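Local coordinates for probable 2-phosphosulfolactate phosphatase (Clostridium acetobutylicum, PDB 1VR0), which probably catalyses the magnesium-dependent hydrolysis of (2R)-O-phospho-3-sulfolactate to (2R)-3-sulfolactate and phosphate, at residues 31-37 with 150-156; 58-62 with 118-122; 128-132 with 238-242. All blocks are in the same frame, centred on the assembly; numbering follows the deposited sequence.

Contact 1 of 3, residues 31-37 with 150-156; sequences NKTAVVI and NDVVIVN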
loop_
_atom_site.group_PDB
_atom_site.type_symbol
_atom_site.label_atom_id
_atom_site.label_comp_id
_atom_site.label_asym_id
_atom_site.label_seq_id
_atom_site.Cartn_x
_atom_site.Cartn_y
_atom_site.Cartn_z
ATOM N N ASN A 31 8.050 -11.578 15.248
ATOM C CA ASN A 31 9.493 -11.609 15.538
ATOM C C ASN A 31 10.319 -10.468 14.958
ATOM O O ASN A 31 11.538 -10.484 15.090
ATOM C CB ASN A 31 10.100 -12.960 15.182
ATOM C CG ASN A 31 9.212 -14.137 15.604
ATOM O OD1 ASN A 31 8.677 -14.159 16.709
ATOM N ND2 ASN A 31 9.041 -15.114 14.702
ATOM N N LYS A 32 9.671 -9.465 14.376
ATOM C CA LYS A 32 10.388 -8.327 13.815
ATOM C C LYS A 32 10.463 -7.136 14.772
ATOM O O LYS A 32 9.882 -7.146 15.833
ATOM C CB LYS A 32 9.734 -7.903 12.491
ATOM C CG LYS A 32 9.870 -8.969 11.443
ATOM C CD LYS A 32 9.285 -8.558 10.142
ATOM C CE LYS A 32 9.657 -9.552 9.047
ATOM N NZ LYS A 32 9.538 -8.822 7.739
ATOM N N THR A 33 11.198 -6.112 14.387
ATOM C CA THR A 33 11.079 -4.814 15.028
ATOM C C THR A 33 9.920 -4.120 14.314
ATOM O O THR A 33 10.027 -3.792 13.130
ATOM C CB THR A 33 12.377 -3.978 14.875
ATOM O OG1 THR A 33 13.452 -4.615 15.560
ATOM C CG2 THR A 33 12.227 -2.607 15.427
ATOM N N ALA A 34 8.799 -3.932 15.005
ATOM C CA ALA A 34 7.652 -3.204 14.431
ATOM C C ALA A 34 7.651 -1.752 14.893
ATOM O O ALA A 34 7.813 -1.473 16.065
ATOM C CB ALA A 34 6.348 -3.850 14.809
ATOM N N VAL A 35 7.475 -0.829 13.961
ATOM C CA VAL A 35 7.416 0.568 14.290
ATOM C C VAL A 35 6.016 1.063 13.941
ATOM O O VAL A 35 5.631 1.054 12.787
ATOM C CB VAL A 35 8.448 1.341 13.487
ATOM C CG1 VAL A 35 8.339 2.835 13.764
ATOM C CG2 VAL A 35 9.868 0.816 13.785
ATOM N N VAL A 36 5.242 1.461 14.938
ATOM C CA VAL A 36 3.883 1.896 14.687
ATOM C C VAL A 36 3.845 3.418 14.491
ATOM O O VAL A 36 4.417 4.186 15.284
ATOM C CB VAL A 36 2.948 1.461 15.797
ATOM C CG1 VAL A 36 1.564 1.961 15.510
ATOM C CG2 VAL A 36 2.943 -0.064 15.931
ATOM N N ILE A 37 3.164 3.846 13.431
ATOM C CA ILE A 37 3.040 5.267 13.110
ATOM C C ILE A 37 1.587 5.717 12.956
ATOM O O ILE A 37 0.834 5.175 12.161
ATOM C CB ILE A 37 3.877 5.596 11.863
ATOM C CG1 ILE A 37 5.360 5.396 12.207
ATOM C CG2 ILE A 37 3.700 7.026 11.435
ATOM C CD1 ILE A 37 6.238 5.307 11.002
ATOM N N ASN A 150 17.478 -6.177 14.012
ATOM C CA ASN A 150 16.521 -7.171 13.591
ATOM C C ASN A 150 15.812 -6.588 12.366
ATOM O O ASN A 150 15.815 -5.365 12.167
ATOM C CB ASN A 150 15.526 -7.365 14.740
ATOM C CG ASN A 150 14.559 -8.521 14.535
ATOM O OD1 ASN A 150 14.774 -9.397 13.713
ATOM N ND2 ASN A 150 13.503 -8.540 15.339
ATOM N N ASP A 151 15.182 -7.442 11.564
ATOM C CA ASP A 151 14.396 -6.965 10.448
ATOM C C ASP A 151 13.223 -6.098 10.952
ATOM O O ASP A 151 12.738 -6.256 12.066
ATOM C CB ASP A 151 13.829 -8.107 9.612
ATOM C CG ASP A 151 14.902 -8.984 8.959
ATOM O OD1 ASP A 151 16.022 -8.524 8.579
ATOM O OD2 ASP A 151 14.574 -10.182 8.813
ATOM N N VAL A 152 12.767 -5.194 10.097
ATOM C CA VAL A 152 11.871 -4.141 10.492
ATOM C C VAL A 152 10.612 -4.167 9.664
ATOM O O VAL A 152 10.661 -4.426 8.481
ATOM C CB VAL A 152 12.546 -2.779 10.317
ATOM C CG1 VAL A 152 11.611 -1.653 10.670
ATOM C CG2 VAL A 152 13.757 -2.717 11.213
ATOM N N VAL A 153 9.482 -3.893 10.301
ATOM C CA VAL A 153 8.284 -3.570 9.568
ATOM C C VAL A 153 7.733 -2.270 10.136
ATOM O O VAL A 153 7.588 -2.106 11.334
ATOM C CB VAL A 153 7.243 -4.715 9.559
ATOM C CG1 VAL A 153 6.854 -5.116 10.945
ATOM C CG2 VAL A 153 6.005 -4.286 8.814
ATOM N N ILE A 154 7.451 -1.322 9.254
ATOM C CA ILE A 154 6.867 -0.044 9.649
ATOM C C ILE A 154 5.381 -0.112 9.433
ATOM O O ILE A 154 4.901 -0.248 8.313
ATOM C CB ILE A 154 7.538 1.077 8.887
ATOM C CG1 ILE A 154 8.978 1.158 9.379
ATOM C CG2 ILE A 154 6.879 2.402 9.186
ATOM C CD1 ILE A 154 9.808 1.999 8.510
ATOM N N VAL A 155 4.650 -0.087 10.538
ATOM C CA VAL A 155 3.209 -0.331 10.521
ATOM C C VAL A 155 2.503 1.016 10.540
ATOM O O VAL A 155 2.431 1.647 11.576
ATOM C CB VAL A 155 2.773 -1.181 11.727
ATOM C CG1 VAL A 155 1.285 -1.517 11.664
ATOM C CG2 VAL A 155 3.596 -2.441 11.815
ATOM N N ASN A 156 2.045 1.473 9.380
ATOM C CA ASN A 156 1.220 2.676 9.298
ATOM C C ASN A 156 -0.160 2.386 9.872
ATOM O O ASN A 156 -0.754 1.375 9.542
ATOM C CB ASN A 156 1.061 3.108 7.831
ATOM C CG ASN A 156 2.371 3.551 7.213
ATOM O OD1 ASN A 156 3.431 3.102 7.617
ATOM N ND2 ASN A 156 2.305 4.458 6.271
HETATM O O HOH W 1 11.115 -6.717 7.409
HETATM O O HOH W 2 15.665 -3.626 14.250
HETATM O O HOH W 3 13.502 -6.601 17.341
#

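Contact 2 of 3, residues 58-62 with 118-122; sequences VPVLT and TRAIK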
loop_
_atom_site.group_PDB
_atom_site.type_symbol
_atom_site.label_atom_id
_atom_site.label_comp_id
_atom_site.label_asym_id
_atom_site.label_seq_id
_atom_site.Cartn_x
_atom_site.Cartn_y
_atom_site.Cartn_z
ATOM N N VAL A 58 -1.419 3.221 28.436
ATOM C CA VAL A 58 -2.121 1.964 28.215
ATOM C C VAL A 58 -3.145 2.166 27.080
ATOM O O VAL A 58 -4.199 2.753 27.303
ATOM C CB VAL A 58 -2.884 1.535 29.463
ATOM C CG1 VAL A 58 -3.611 0.203 29.206
ATOM C CG2 VAL A 58 -1.979 1.465 30.663
ATOM N N PRO A 59 -2.827 1.692 25.853
ATOM C CA PRO A 59 -3.737 1.760 24.733
ATOM C C PRO A 59 -4.818 0.676 24.773
ATOM O O PRO A 59 -4.538 -0.478 25.028
ATOM C CB PRO A 59 -2.811 1.540 23.538
ATOM C CG PRO A 59 -1.758 0.719 24.027
ATOM C CD PRO A 59 -1.556 1.067 25.463
ATOM N N VAL A 60 -6.059 1.074 24.544
ATOM C CA VAL A 60 -7.183 0.147 24.491
ATOM C C VAL A 60 -8.063 0.426 23.253
ATOM O O VAL A 60 -7.961 1.477 22.594
ATOM C CB VAL A 60 -8.015 0.204 25.769
ATOM C CG1 VAL A 60 -7.133 -0.084 26.982
ATOM C CG2 VAL A 60 -8.740 1.540 25.922
ATOM N N LEU A 61 -8.926 -0.525 22.934
ATOM C CA LEU A 61 -9.716 -0.453 21.713
ATOM C C LEU A 61 -11.094 0.179 21.939
ATOM O O LEU A 61 -11.658 0.767 21.024
ATOM C CB LEU A 61 -9.812 -1.841 21.053
ATOM C CG LEU A 61 -8.482 -2.470 20.577
ATOM C CD1 LEU A 61 -8.724 -3.705 19.765
ATOM C CD2 LEU A 61 -7.553 -1.513 19.788
ATOM N N THR A 62 -11.651 0.079 23.133
ATOM C CA THR A 62 -12.991 0.614 23.331
ATOM C C THR A 62 -13.036 1.551 24.506
ATOM O O THR A 62 -12.230 1.446 25.433
ATOM C CB THR A 62 -14.063 -0.505 23.539
ATOM O OG1 THR A 62 -13.919 -1.114 24.833
ATOM C CG2 THR A 62 -13.912 -1.543 22.484
ATOM N N THR A 118 -4.230 3.263 18.131
ATOM C CA THR A 118 -4.356 2.234 19.168
ATOM C C THR A 118 -4.657 0.841 18.601
ATOM O O THR A 118 -4.177 -0.163 19.144
ATOM C CB THR A 118 -5.391 2.667 20.298
ATOM O OG1 THR A 118 -6.746 2.820 19.796
ATOM C CG2 THR A 118 -4.907 3.957 20.969
ATOM N N ARG A 119 -5.412 0.798 17.495
ATOM C CA ARG A 119 -5.672 -0.447 16.731
ATOM C C ARG A 119 -4.365 -1.044 16.120
ATOM O O ARG A 119 -4.112 -2.254 16.175
ATOM C CB ARG A 119 -6.688 -0.152 15.610
ATOM C CG ARG A 119 -8.049 0.458 16.120
ATOM C CD ARG A 119 -9.084 0.788 14.965
ATOM N NE ARG A 119 -8.997 -0.174 13.849
ATOM C CZ ARG A 119 -8.756 0.114 12.565
ATOM N NH1 ARG A 119 -8.619 1.366 12.093
ATOM N NH2 ARG A 119 -8.678 -0.886 11.711
ATOM N N ALA A 120 -3.563 -0.171 15.513
ATOM C CA ALA A 120 -2.293 -0.577 14.922
ATOM C C ALA A 120 -1.319 -1.156 15.991
ATOM O O ALA A 120 -0.560 -2.113 15.726
ATOM C CB ALA A 120 -1.647 0.607 14.218
ATOM N N ILE A 121 -1.339 -0.561 17.187
ATOM C CA ILE A 121 -0.449 -1.000 18.270
ATOM C C ILE A 121 -0.827 -2.424 18.697
ATOM O O ILE A 121 -0.025 -3.342 18.618
ATOM C CB ILE A 121 -0.443 0.006 19.474
ATOM C CG1 ILE A 121 0.172 1.331 19.040
ATOM C CG2 ILE A 121 0.385 -0.541 20.617
ATOM C CD1 ILE A 121 -0.127 2.526 19.975
ATOM N N LYS A 122 -2.077 -2.610 19.067
ATOM C CA LYS A 122 -2.585 -3.940 19.370
ATOM C C LYS A 122 -2.371 -4.936 18.244
ATOM O O LYS A 122 -2.082 -6.094 18.506
ATOM C CB LYS A 122 -4.082 -3.862 19.723
ATOM C CG LYS A 122 -4.405 -3.023 20.990
ATOM C CD LYS A 122 -3.661 -3.552 22.231
ATOM C CE LYS A 122 -4.574 -3.764 23.433
ATOM N NZ LYS A 122 -3.979 -4.830 24.308
#

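Contact 3 of 3, residues 128-132 with 238-242; sequences RDILI and VPQYT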
loop_
_atom_site.group_PDB
_atom_site.type_symbol
_atom_site.label_atom_id
_atom_site.label_comp_id
_atom_site.label_asym_id
_atom_site.label_seq_id
_atom_site.Cartn_x
_atom_site.Cartn_y
_atom_site.Cartn_z
ATOM N N ARG A 128 8.727 -8.892 17.841
ATOM C CA ARG A 128 9.693 -8.989 18.925
ATOM C C ARG A 128 9.750 -7.691 19.750
ATOM O O ARG A 128 9.823 -7.733 20.981
ATOM C CB ARG A 128 11.082 -9.325 18.404
ATOM C CG ARG A 128 12.100 -9.579 19.527
ATOM C CD ARG A 128 13.480 -9.720 18.984
ATOM N NE ARG A 128 13.644 -10.963 18.247
ATOM C CZ ARG A 128 14.693 -11.250 17.484
ATOM N NH1 ARG A 128 15.683 -10.375 17.327
ATOM N NH2 ARG A 128 14.733 -12.419 16.854
ATOM N N ASP A 129 9.769 -6.550 19.058
ATOM C CA ASP A 129 9.772 -5.246 19.710
ATOM C C ASP A 129 8.794 -4.375 18.999
ATOM O O ASP A 129 8.891 -4.267 17.788
ATOM C CB ASP A 129 11.144 -4.590 19.607
ATOM C CG ASP A 129 12.196 -5.311 20.428
ATOM O OD1 ASP A 129 12.127 -5.207 21.662
ATOM O OD2 ASP A 129 13.095 -5.980 19.839
ATOM N N ILE A 130 7.861 -3.763 19.735
ATOM C CA ILE A 130 6.979 -2.741 19.170
ATOM C C ILE A 130 7.436 -1.335 19.585
ATOM O O ILE A 130 7.328 -0.960 20.744
ATOM C CB ILE A 130 5.512 -2.889 19.602
ATOM C CG1 ILE A 130 4.930 -4.234 19.167
ATOM C CG2 ILE A 130 4.681 -1.716 19.019
ATOM C CD1 ILE A 130 5.032 -5.283 20.190
ATOM N N LEU A 131 7.907 -0.560 18.626
ATOM C CA LEU A 131 8.329 0.819 18.856
ATOM C C LEU A 131 7.266 1.808 18.460
ATOM O O LEU A 131 6.488 1.565 17.558
ATOM C CB LEU A 131 9.581 1.133 18.037
ATOM C CG LEU A 131 10.770 0.195 18.244
ATOM C CD1 LEU A 131 11.944 0.650 17.376
ATOM C CD2 LEU A 131 11.197 0.124 19.725
ATOM N N ILE A 132 7.242 2.952 19.117
ATOM C CA ILE A 132 6.272 3.976 18.774
ATOM C C ILE A 132 7.009 5.086 18.081
ATOM O O ILE A 132 7.925 5.645 18.650
ATOM C CB ILE A 132 5.572 4.547 20.011
ATOM C CG1 ILE A 132 4.865 3.426 20.794
ATOM C CG2 ILE A 132 4.614 5.618 19.589
ATOM C CD1 ILE A 132 3.907 2.550 19.962
ATOM N N VAL A 238 12.221 6.738 22.651
ATOM C CA VAL A 238 11.514 5.782 21.826
ATOM C C VAL A 238 10.602 4.913 22.654
ATOM O O VAL A 238 11.005 3.878 23.139
ATOM C CB VAL A 238 12.472 4.885 21.080
ATOM C CG1 VAL A 238 11.691 3.935 20.178
ATOM C CG2 VAL A 238 13.446 5.727 20.258
ATOM N N PRO A 239 9.339 5.300 22.780
ATOM C CA PRO A 239 8.448 4.465 23.571
ATOM C C PRO A 239 8.293 3.070 22.998
ATOM O O PRO A 239 8.430 2.850 21.794
ATOM C CB PRO A 239 7.108 5.196 23.510
ATOM C CG PRO A 239 7.414 6.567 23.044
ATOM C CD PRO A 239 8.645 6.459 22.204
ATOM N N GLN A 240 7.997 2.134 23.878
ATOM C CA GLN A 240 7.956 0.759 23.491
ATOM C C GLN A 240 6.755 0.091 24.141
ATOM O O GLN A 240 6.539 0.239 25.337
ATOM C CB GLN A 240 9.258 0.139 23.917
ATOM C CG GLN A 240 9.542 -1.124 23.226
ATOM C CD GLN A 240 11.019 -1.465 23.138
ATOM O OE1 GLN A 240 11.915 -0.657 23.472
ATOM N NE2 GLN A 240 11.278 -2.681 22.665
ATOM N N TYR A 241 5.962 -0.610 23.336
ATOM C CA TYR A 241 4.782 -1.340 23.809
ATOM C C TYR A 241 5.204 -2.752 24.216
ATOM O O TYR A 241 5.830 -3.459 23.454
ATOM C CB TYR A 241 3.702 -1.370 22.705
ATOM C CG TYR A 241 2.457 -2.185 23.008
ATOM C CD1 TYR A 241 1.540 -1.761 23.943
ATOM C CD2 TYR A 241 2.184 -3.365 22.329
ATOM C CE1 TYR A 241 0.423 -2.493 24.221
ATOM C CE2 TYR A 241 1.046 -4.104 22.601
ATOM C CZ TYR A 241 0.177 -3.662 23.556
ATOM O OH TYR A 241 -0.961 -4.380 23.861
ATOM N N THR A 242 4.864 -3.138 25.432
ATOM C CA THR A 242 5.291 -4.391 26.018
ATOM C C THR A 242 4.239 -4.822 27.007
ATOM O O THR A 242 3.981 -4.077 27.926
ATOM C CB THR A 242 6.629 -4.194 26.807
ATOM O OG1 THR A 242 7.643 -3.660 25.938
ATOM C CG2 THR A 242 7.108 -5.517 27.398
HETATM O O HOH W 4 8.423 -3.918 22.542
#

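Contact 1 of 3, residues 31-37 with 150-156
Strands 33-37 and 152-156 run parallel, 4.6 Å apart at closest approach with a 20° angle between them, as neighbours in the mixed sheet. Five backbone bonds form the ladder; Thr33 and Val35 use both N and O, Ile37 only its N: Thr33 N to Asp151 O (2.8 Å), Val153 N to Thr33 O (2.9 Å), Val35 N to Val153 O (2.9 Å), Val155 N to Val35 O (2.7 Å) and Ile37 N to Val155 O (3.0 Å). Just before it, Asn150 ND2 donates to Asn31 O at 2.8 Å, tying the incoming loops together.

Ala34 and Val36 share one face with Val153 and Val155; Ala34 CB lies 4.1 Å from Val153 CG1. On the other face Ile37 CD1 meets Ile154 CG2 at 3.5 Å, and helices 138-148 and 165-181 pack over this side. Two waters join Thr33 OG1 to Asn150, one through its carbonyl and one through ND2, while a third links Lys32 NZ to Val152 O.

Waters and the Asn150 bond thus gather at the strand starts and the middle is aliphatic; Asn156, bonded to Ser171, makes the far end polar again, where the Ile37 side chain lies about 7 Å from the magnesium.

Contact 2 of 3, residues 58-62 with 118-122
Here the end of an edge strand meets a helix: strand 56-59 borders the three-stranded parallel sheet, and helix 117-123 sits between it and the larger mixed sheet, where Ala120 and Ile121 touch Val36. The Val58 backbone pairs with strand 109-113. Pro59 faces the helix, with CB 4.1 Å from Thr118 CG2 and CG 4.2 Å from Ile121 CG2, on successive turns of the helix; its carbonyl O lies 3.7 Å from Lys122 CE.

Val60 turns its side chain away to helix 63-73 and offers its carbonyl instead. Thr118 OG1 makes a weak hydrogen bond to Val60 O at 3.3 Å, and not a settled one, because the same proton has another acceptor within reach; Thr118 OG1 is also hydrogen-bonded to Thr114 N, and Val60 O to Thr113 OG1. Leu61 leaves the backbone sideways, yet its end swings back over the helix. Thr62 then serves as N-cap of helix 63-73, its OG1 bonded to Glu65 N.

Helix 117-123 directly follows the sulfolactate-pocket residues Thr115 and Asn116, and its Thr118 side chain lies about 9 Å from the ligand. Leu61 CD2 rests 3.7 Å from each of Thr118 O, Arg119 CA and Lys122 CG.

Contact 3 of 3, residues 128-132 with 238-242
This is a short antiparallel pairing within the mixed sheet, where strand 240-242, from near the C-terminus, adds itself to strand 129-133, the last of the run of parallel strands. The segments are strongly splayed, at 140° between their directions, so the ladder is brief. Two backbone bonds hold it: Tyr241 N donates to Ile130 O at 3.0 Å, and Ile132 N to Pro239 O at 2.9 Å. Between them Leu131 and Gln240 form a non-hydrogen-bonded pair, CA to CA 4.7 Å. Gln240 CA makes a CH-O contact with Ile130 O (3.3 Å).

Where the strands diverge, a water takes over. It accepts from Ile130 N at 2.9 Å and from Gln240 NE2 at 3.1 Å and donates to Tyr241 O at 2.8 Å, so both backbone groups are satisfied without meeting directly. Gln240 NE2 also lies 2.8 Å from Asp129 OD1. On the other edge of strand 129-133, Asp129 and Leu131 bond through their backbones to strand 33-37; Ile132 O is taken by Asn137 ND2, and the Tyr241 hydroxyl bonds with Glu125 and Lys122.

The apolar contacts lie on two faces. Leu131 CD2 reaches Val238 CG1 at 3.9 Å on the side of helix 138-148, whereas Ile130 and Tyr241 share the face opposite. Ile132 CB meets Pro239 CB at 3.9 Å, close to helix 42-51. The Tyr241 ring receives Ile130 CD1 at its edge, near the ring plane, while Ile130 CG2 lies 3.8 Å from Tyr241 CB.

How the contacts relate
Contacts 1 and 3 belong to one sheet and share a seam: strand 33-37 bonds to 152-156 on one edge and to 129-133 on the other, through Ala34 O to Leu131 N (2.7 Å) and Asp129 O to Ala34 N (2.8 Å). Both are buried, but contact 1 is a regular parallel ladder, contact 3 a splayed antiparallel one patched by water. Contact 2 is only partly buried and relies on side-chain packing instead of a ladder. Its helix bridges to the others: Ala120 CB touches Val36 CG1 of contact 1 at 3.7 Å, and Tyr241 of contact 3 receives Ile121 CG2 at 3.6 Å from its CG, with Lys122 NZ 3.1 Å from its OH.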